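PDB 5EJR: myosin-I heavy chain from Dictyostelium discoideum, which acts as an actin-based motor with ATPase activity, involved in the early steps of phagocytosis and in adhesion, and is represented here by its C-terminal MyTH4-FERM tail domain. Local coordinates for residues A279-S284 with G288-Q293. Residues are numbered along the deposited sequence; the frame is centred on the assembly and turned at random.
Sequences ARWEQS and GEFYFQ. With EDO (1,2-ethanediol), chain C.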
ATOM      1  N   ALA A 279       3.305   3.142  -4.783  1.00 28.06           N
ATOM      2  CA  ALA A 279       4.304   4.211  -4.868  1.00 28.24           C
ATOM      3  C   ALA A 279       5.409   3.945  -3.829  1.00 34.07           C
ATOM      4  O   ALA A 279       6.590   3.919  -4.188  1.00 35.32           O
ATOM      5  CB  ALA A 279       3.648   5.557  -4.628  1.00 28.63           C
ATOM      6  N   ARG A 280       5.012   3.608  -2.577  1.00 30.18           N
ATOM      7  CA  ARG A 280       5.932   3.236  -1.492  1.00 29.25           C
ATOM      8  C   ARG A 280       6.844   2.078  -1.854  1.00 33.51           C
ATOM      9  O   ARG A 280       8.005   2.092  -1.462  1.00 34.52           O
ATOM     10  CB  ARG A 280       5.164   2.955  -0.200  1.00 29.25           C
ATOM     11  CG  ARG A 280       4.840   4.241   0.553  1.00 36.12           C
ATOM     12  CD  ARG A 280       3.706   4.079   1.546  1.00 40.20           C
ATOM     13  NE  ARG A 280       3.216   5.388   1.984  1.00 48.62           N
ATOM     14  CZ  ARG A 280       2.003   5.623   2.476  1.00 61.87           C
ATOM     15  NH1 ARG A 280       1.121   4.633   2.595  1.00 48.20           N
ATOM     16  NH2 ARG A 280       1.658   6.846   2.848  1.00 46.52           N
ATOM     17  N   TRP A 281       6.351   1.105  -2.646  1.00 30.53           N
ATOM     18  CA  TRP A 281       7.144  -0.037  -3.093  1.00 30.28           C
ATOM     19  C   TRP A 281       8.230   0.408  -4.069  1.00 38.37           C
ATOM     20  O   TRP A 281       9.318  -0.169  -4.073  1.00 38.11           O
ATOM     21  CB  TRP A 281       6.259  -1.081  -3.761  1.00 28.29           C
ATOM     22  CG  TRP A 281       5.392  -1.910  -2.850  1.00 28.23           C
ATOM     23  CD1 TRP A 281       5.315  -1.852  -1.487  1.00 30.55           C
ATOM     24  CD2 TRP A 281       4.473  -2.926  -3.263  1.00 27.65           C
ATOM     25  NE1 TRP A 281       4.422  -2.794  -1.026  1.00 29.89           N
ATOM     26  CE2 TRP A 281       3.880  -3.457  -2.095  1.00 30.69           C
ATOM     27  CE3 TRP A 281       4.128  -3.477  -4.508  1.00 28.33           C
ATOM     28  CZ2 TRP A 281       2.959  -4.505  -2.137  1.00 29.25           C
ATOM     29  CZ3 TRP A 281       3.206  -4.510  -4.545  1.00 29.22           C
ATOM     30  CH2 TRP A 281       2.628  -5.008  -3.370  1.00 29.03           C
ATOM     31  N   GLU A 282       7.929   1.437  -4.901  1.00 36.85           N
ATOM     32  CA  GLU A 282       8.881   2.004  -5.855  1.00 37.85           C
ATOM     33  C   GLU A 282      10.002   2.728  -5.117  1.00 44.00           C
ATOM     34  O   GLU A 282      11.144   2.705  -5.567  1.00 45.24           O
ATOM     35  CB  GLU A 282       8.183   3.003  -6.782  1.00 39.49           C
ATOM     36  CG  GLU A 282       7.261   2.372  -7.800  1.00 47.75           C
ATOM     37  CD  GLU A 282       7.097   3.228  -9.035  1.00 64.52           C
ATOM     38  OE1 GLU A 282       6.962   4.465  -8.893  1.00 46.75           O
ATOM     39  OE2 GLU A 282       7.140   2.661 -10.149  1.00 64.33           O
ATOM     40  N   GLN A 283       9.657   3.375  -3.991  1.00 42.02           N
ATOM     41  CA  GLN A 283      10.544   4.147  -3.118  1.00 42.90           C
ATOM     42  C   GLN A 283      11.431   3.259  -2.237  1.00 48.95           C
ATOM     43  O   GLN A 283      12.429   3.744  -1.703  1.00 48.54           O
ATOM     44  CB  GLN A 283       9.717   5.096  -2.233  1.00 44.07           C
ATOM     45  CG  GLN A 283       8.865   6.102  -2.997  1.00 61.51           C
ATOM     46  CD  GLN A 283       9.240   7.523  -2.688  1.00 88.85           C
ATOM     47  OE1 GLN A 283       8.922   8.046  -1.615  1.00 88.82           O
ATOM     48  NE2 GLN A 283       9.948   8.172  -3.607  1.00 80.97           N
ATOM     49  N   SER A 284      11.063   1.972  -2.073  1.00 47.40           N
ATOM     50  CA  SER A 284      11.797   1.000  -1.261  1.00 48.27           C
ATOM     51  C   SER A 284      13.160   0.673  -1.855  1.00 55.22           C
ATOM     52  O   SER A 284      13.276   0.424  -3.059  1.00 55.46           O
ATOM     53  CB  SER A 284      10.986  -0.283  -1.096  1.00 51.45           C
ATOM     54  OG  SER A 284      11.715  -1.292  -0.415  1.00 60.01           O
ATOM     55  N   GLY A 288      14.641  -6.964  -4.927  1.00 54.34           N
ATOM     56  CA  GLY A 288      13.548  -7.796  -5.413  1.00 53.48           C
ATOM     57  C   GLY A 288      12.194  -7.136  -5.553  1.00 55.74           C
ATOM     58  O   GLY A 288      12.041  -5.937  -5.301  1.00 55.74           O
ATOM     59  N   GLU A 289      11.200  -7.944  -5.965  1.00 49.93           N
ATOM     60  CA  GLU A 289       9.833  -7.504  -6.236  1.00 48.53           C
ATOM     61  C   GLU A 289       8.818  -7.835  -5.119  1.00 46.07           C
ATOM     62  O   GLU A 289       8.804  -8.956  -4.603  1.00 44.62           O
ATOM     63  CB  GLU A 289       9.361  -8.111  -7.573  1.00 50.65           C
ATOM     64  CG  GLU A 289       8.373  -7.238  -8.328  1.00 66.52           C
ATOM     65  CD  GLU A 289       7.416  -7.957  -9.263  1.00 95.09           C
ATOM     66  OE1 GLU A 289       6.686  -8.862  -8.795  1.00 96.49           O
ATOM     67  OE2 GLU A 289       7.347  -7.564 -10.450  1.00 88.30           O
ATOM     68  N   PHE A 290       7.941  -6.866  -4.798  1.00 37.88           N
ATOM     69  CA  PHE A 290       6.849  -7.058  -3.842  1.00 35.70           C
ATOM     70  C   PHE A 290       5.584  -7.463  -4.581  1.00 35.97           C
ATOM     71  O   PHE A 290       5.336  -7.017  -5.704  1.00 34.91           O
ATOM     72  CB  PHE A 290       6.532  -5.775  -3.046  1.00 37.39           C
ATOM     73  CG  PHE A 290       7.407  -5.472  -1.855  1.00 39.55           C
ATOM     74  CD1 PHE A 290       7.092  -5.971  -0.595  1.00 42.05           C
ATOM     75  CD2 PHE A 290       8.514  -4.635  -1.978  1.00 43.09           C
ATOM     76  CE1 PHE A 290       7.900  -5.687   0.512  1.00 42.80           C
ATOM     77  CE2 PHE A 290       9.318  -4.345  -0.868  1.00 45.69           C
ATOM     78  CZ  PHE A 290       9.009  -4.877   0.367  1.00 42.98           C
ATOM     79  N   TYR A 291       4.743  -8.250  -3.906  1.00 31.23           N
ATOM     80  CA  TYR A 291       3.428  -8.614  -4.397  1.00 30.00           C
ATOM     81  C   TYR A 291       2.447  -8.681  -3.241  1.00 28.80           C
ATOM     82  O   TYR A 291       2.862  -8.873  -2.101  1.00 27.69           O
ATOM     83  CB  TYR A 291       3.441  -9.902  -5.249  1.00 31.14           C
ATOM     84  CG  TYR A 291       3.771 -11.166  -4.490  1.00 32.21           C
ATOM     85  CD1 TYR A 291       2.768 -11.919  -3.886  1.00 32.59           C
ATOM     86  CD2 TYR A 291       5.074 -11.650  -4.436  1.00 33.19           C
ATOM     87  CE1 TYR A 291       3.057 -13.108  -3.219  1.00 33.86           C
ATOM     88  CE2 TYR A 291       5.376 -12.842  -3.777  1.00 33.63           C
ATOM     89  CZ  TYR A 291       4.363 -13.571  -3.173  1.00 41.76           C
ATOM     90  OH  TYR A 291       4.647 -14.750  -2.525  1.00 42.18           O
ATOM     91  N   PHE A 292       1.162  -8.483  -3.537  1.00 22.44           N
ATOM     92  CA  PHE A 292       0.076  -8.566  -2.563  1.00 21.11           C
ATOM     93  C   PHE A 292      -0.419  -9.999  -2.459  1.00 23.86           C
ATOM     94  O   PHE A 292      -0.641 -10.655  -3.483  1.00 22.05           O
ATOM     95  CB  PHE A 292      -1.096  -7.689  -2.992  1.00 22.21           C
ATOM     96  CG  PHE A 292      -0.858  -6.205  -2.950  1.00 23.45           C
ATOM     97  CD1 PHE A 292      -0.632  -5.553  -1.743  1.00 23.56           C
ATOM     98  CD2 PHE A 292      -0.942  -5.441  -4.107  1.00 25.94           C
ATOM     99  CE1 PHE A 292      -0.457  -4.176  -1.698  1.00 25.88           C
ATOM    100  CE2 PHE A 292      -0.740  -4.059  -4.064  1.00 28.60           C
ATOM    101  CZ  PHE A 292      -0.518  -3.434  -2.859  1.00 26.06           C
ATOM    102  N   GLN A 293      -0.606 -10.480  -1.220  1.00 20.42           N
ATOM    103  CA  GLN A 293      -1.117 -11.820  -0.964  1.00 19.47           C
ATOM    104  C   GLN A 293      -2.266 -11.774   0.072  1.00 20.83           C
ATOM    105  O   GLN A 293      -2.126 -11.153   1.122  1.00 19.99           O
ATOM    106  CB  GLN A 293       0.026 -12.742  -0.530  1.00 20.69           C
ATOM    107  CG  GLN A 293      -0.383 -14.112   0.027  1.00 30.10           C
ATOM    108  CD  GLN A 293       0.780 -14.794   0.727  1.00 37.56           C
ATOM    109  OE1 GLN A 293       1.160 -14.433   1.835  1.00 34.48           O
ATOM    110  NE2 GLN A 293       1.333 -15.838   0.137  1.00 30.59           N
TER
HETATM  111  C1  EDO C2402       0.878  -7.090  -6.618  1.00 40.17           C
HETATM  112  O1  EDO C2402       0.601  -8.495  -6.597  1.00 36.18           O
HETATM  113  C2  EDO C2402       0.953  -6.515  -8.055  1.00 44.84           C
HETATM  114  O2  EDO C2402       0.334  -5.225  -8.056  1.00 47.93           O
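Trp281, Phe290 and Phe292 all carry CG anti to the carbonyl carbon and beside the backbone N (chi1 -74° for Trp281), and from these settings their three rings gather into one aromatic cluster. The site is the ubiquitin-like lobe of the FERM domain, where the end of helix 274-283 turns back through a short loop into strand 290-296, which hydrogen-bonds to strand 253-259 and, through Phe292, to Arg215. Such a return from helix to sheet illustrates how one large aromatic can join a helix end to a strand by packing alone; no hydrogen bond passes between 279-284 and 288-293. The indole of Trp281 reaches from the helix to lie between alternate residues of the strand. On one face Phe290 CB sits almost over the centre of the six-membered ring, 3.5 Å from its centroid, in a CH-pi contact, while the phenyl ring of Phe290 stacks face-to-face on the five-membered ring, the planes 19° apart. The far end of the indole meets Phe292: Trp281 CH2 stands 3.4 Å above the centre of that phenyl ring, whose plane is turned 37° from the six-membered ring. Beyond this contact, Phe292 packs against Cys212 and Ile214 of strand 211-215 and against Ile274, Val277 and Leu278 earlier on the helix. With the indole gone, a leucine here would probably leave Phe290 without its stacking partner and open a gap above Phe292. Close by, a 1,2-ethanediol, probably from the crystallisation liquor, brings its C1 to the indole edge, and its O1 accepts a hydrogen bond of 3.1 Å from Phe292 N.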